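Local coordinates for transcriptional regulator, IclR family (Alicyclobacillus acidocaldarius subsp. acidocaldarius, PDB 5TJJ), which probably binds DNA through an N-terminal helix-turn-helix domain and acts as a transcription factor, as other IclR-family regulators do, at residues V207-F212 against A242-A247. Sequence-based numbering, arbitrary orientation.
Sequences VAVPVF and ALKESA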
ATOM      1  N   VAL A 207      17.572  21.597 -11.380  1.00 35.05           N
ATOM      2  CA  VAL A 207      16.554  22.046 -10.453  1.00 34.42           C
ATOM      3  C   VAL A 207      16.063  20.778  -9.764  1.00 34.00           C
ATOM      4  O   VAL A 207      15.740  19.789 -10.445  1.00 32.67           O
ATOM      5  CB  VAL A 207      15.389  22.659 -11.221  1.00 36.02           C
ATOM      6  CG1 VAL A 207      14.335  23.179 -10.264  1.00 37.74           C
ATOM      7  CG2 VAL A 207      15.897  23.744 -12.160  1.00 37.39           C
ATOM      8  N   ALA A 208      15.981  20.824  -8.432  1.00 33.92           N
ATOM      9  CA  ALA A 208      15.707  19.660  -7.638  1.00 32.82           C
ATOM     10  C   ALA A 208      14.782  19.957  -6.475  1.00 33.77           C
ATOM     11  O   ALA A 208      14.781  21.033  -5.913  1.00 34.43           O
ATOM     12  CB  ALA A 208      17.004  19.110  -7.117  1.00 33.24           C
ATOM     13  N   VAL A 209      14.020  18.958  -6.089  1.00 34.76           N
ATOM     14  CA  VAL A 209      13.067  19.082  -5.017  1.00 35.53           C
ATOM     15  C   VAL A 209      13.082  17.787  -4.241  1.00 33.48           C
ATOM     16  O   VAL A 209      13.164  16.720  -4.844  1.00 33.18           O
ATOM     17  CB  VAL A 209      11.658  19.346  -5.584  1.00 37.28           C
ATOM     18  CG1 VAL A 209      10.588  19.328  -4.480  1.00 38.95           C
ATOM     19  CG2 VAL A 209      11.654  20.690  -6.250  1.00 37.70           C
ATOM     20  N   PRO A 210      13.003  17.874  -2.912  1.00 32.63           N
ATOM     21  CA  PRO A 210      13.028  16.677  -2.071  1.00 33.17           C
ATOM     22  C   PRO A 210      11.693  15.933  -2.038  1.00 34.88           C
ATOM     23  O   PRO A 210      10.647  16.567  -2.195  1.00 34.87           O
ATOM     24  CB  PRO A 210      13.343  17.235  -0.691  1.00 34.00           C
ATOM     25  CG  PRO A 210      12.800  18.621  -0.711  1.00 33.83           C
ATOM     26  CD  PRO A 210      13.051  19.108  -2.108  1.00 33.14           C
ATOM     27  N   VAL A 211      11.744  14.602  -1.853  1.00 35.40           N
ATOM     28  CA  VAL A 211      10.539  13.796  -1.544  1.00 35.45           C
ATOM     29  C   VAL A 211      10.675  13.319  -0.108  1.00 36.67           C
ATOM     30  O   VAL A 211      11.682  12.704   0.234  1.00 37.50           O
ATOM     31  CB  VAL A 211      10.401  12.576  -2.495  1.00 34.71           C
ATOM     32  CG1 VAL A 211       9.246  11.660  -2.127  1.00 34.71           C
ATOM     33  CG2 VAL A 211      10.243  13.052  -3.912  1.00 34.14           C
ATOM     34  N   PHE A 212       9.670  13.593   0.725  1.00 36.90           N
ATOM     35  CA  PHE A 212       9.702  13.168   2.122  1.00 39.17           C
ATOM     36  C   PHE A 212       8.939  11.867   2.309  1.00 40.82           C
ATOM     37  O   PHE A 212       8.002  11.593   1.579  1.00 41.68           O
ATOM     38  CB  PHE A 212       9.103  14.239   3.021  1.00 39.75           C
ATOM     39  CG  PHE A 212       9.723  15.590   2.835  1.00 40.26           C
ATOM     40  CD1 PHE A 212      10.913  15.924   3.496  1.00 41.25           C
ATOM     41  CD2 PHE A 212       9.114  16.546   2.014  1.00 38.88           C
ATOM     42  CE1 PHE A 212      11.491  17.171   3.317  1.00 41.26           C
ATOM     43  CE2 PHE A 212       9.693  17.805   1.846  1.00 39.05           C
ATOM     44  CZ  PHE A 212      10.889  18.106   2.487  1.00 39.90           C
ATOM     45  N   ALA A 242       6.526  22.404 -11.392  1.00 43.95           N
ATOM     46  CA  ALA A 242       6.176  21.035 -11.811  1.00 43.18           C
ATOM     47  C   ALA A 242       6.808  19.974 -10.865  1.00 41.40           C
ATOM     48  O   ALA A 242       6.117  19.098 -10.372  1.00 41.60           O
ATOM     49  CB  ALA A 242       6.583  20.807 -13.264  1.00 43.91           C
ATOM     50  N   LEU A 243       8.100  20.097 -10.588  1.00 38.57           N
ATOM     51  CA  LEU A 243       8.774  19.260  -9.600  1.00 37.61           C
ATOM     52  C   LEU A 243       8.118  19.263  -8.222  1.00 38.38           C
ATOM     53  O   LEU A 243       7.995  18.204  -7.612  1.00 40.30           O
ATOM     54  CB  LEU A 243      10.251  19.676  -9.446  1.00 35.93           C
ATOM     55  CG  LEU A 243      11.077  19.330 -10.689  1.00 36.62           C
ATOM     56  CD1 LEU A 243      12.368  20.112 -10.660  1.00 36.43           C
ATOM     57  CD2 LEU A 243      11.310  17.819 -10.805  1.00 36.36           C
ATOM     58  N   LYS A 244       7.708  20.427  -7.726  1.00 39.05           N
ATOM     59  CA  LYS A 244       6.971  20.486  -6.450  1.00 40.83           C
ATOM     60  C   LYS A 244       5.603  19.832  -6.471  1.00 42.11           C
ATOM     61  O   LYS A 244       5.259  19.168  -5.503  1.00 42.02           O
ATOM     62  CB  LYS A 244       6.821  21.916  -5.940  1.00 42.41           C
ATOM     63  CG  LYS A 244       8.052  22.394  -5.216  1.00 42.71           C
ATOM     64  CD  LYS A 244       7.894  23.854  -4.829  1.00 46.81           C
ATOM     65  CE  LYS A 244       8.913  24.257  -3.768  1.00 47.57           C
ATOM     66  NZ  LYS A 244       8.507  25.561  -3.177  1.00 51.45           N
ATOM     67  N   GLU A 245       4.824  20.021  -7.542  1.00 45.20           N
ATOM     68  CA  GLU A 245       3.550  19.312  -7.673  1.00 48.95           C
ATOM     69  C   GLU A 245       3.763  17.789  -7.667  1.00 46.84           C
ATOM     70  O   GLU A 245       3.052  17.064  -6.967  1.00 47.34           O
ATOM     71  CB  GLU A 245       2.779  19.751  -8.914  1.00 55.21           C
ATOM     72  CG  GLU A 245       2.202  21.152  -8.770  1.00 62.32           C
ATOM     73  CD  GLU A 245       1.644  21.735 -10.073  1.00 69.64           C
ATOM     74  OE1 GLU A 245       1.177  20.948 -10.932  1.00 73.61           O
ATOM     75  OE2 GLU A 245       1.661  22.990 -10.231  1.00 74.95           O
ATOM     76  N   SER A 246       4.780  17.329  -8.400  1.00 43.00           N
ATOM     77  CA  SER A 246       5.119  15.929  -8.428  1.00 41.53           C
ATOM     78  C   SER A 246       5.684  15.435  -7.113  1.00 39.90           C
ATOM     79  O   SER A 246       5.359  14.346  -6.701  1.00 40.58           O
ATOM     80  CB  SER A 246       6.092  15.617  -9.560  1.00 40.79           C
ATOM     81  OG  SER A 246       5.411  15.728 -10.788  1.00 42.36           O
ATOM     82  N   ALA A 247       6.529  16.218  -6.459  1.00 38.35           N
ATOM     83  CA  ALA A 247       7.184  15.748  -5.228  1.00 37.34           C
ATOM     84  C   ALA A 247       6.183  15.650  -4.052  1.00 37.55           C
ATOM     85  O   ALA A 247       6.268  14.745  -3.226  1.00 36.99           O
ATOM     86  CB  ALA A 247       8.368  16.633  -4.878  1.00 35.41           C
TER
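Val-209 presses its two methyls into the dip bounded by Leu-243, Lys-244 and Ala-247. A chi1 of 174° sets CG1 anti to the backbone N and CG2 anti to the carbonyl carbon, which lets CG1 meet CB of Ala-247 at 3.5 Å while CG2 lies 3.6 Å from CB of Leu-243. Lys-244 CG lies 4.0 Å from Val-209 CG1 and also touches CG2. On one flank Leu-243 CD1 reaches back along the strand, 3.4 Å over the carbonyl O of Val-207 and 3.7 Å from its CG1. On the other, the Ala-247 methyl drops between Val-209 CG1 and Val-211 CG2 (4.2 Å) and faces the Pro-210 O at 3.5 Å. An alanine in place of Val-209 would probably leave a gap between strand and helix, where Leu-243 CB and Ala-247 CB would lose their methyl partners. Val-209 and Val-211 lie opposite Leu-243 and Ala-247, one helical turn apart; segment axes 8.1 Å apart and 15° from parallel are consistent with this register. Helix 233-253 thus packs along strand 204-212 of the antiparallel sheet in the GAF-like IclR C-terminal domain; strand 218-227 pairs alongside, and helix 86-101 borders Leu-243 through Val-97.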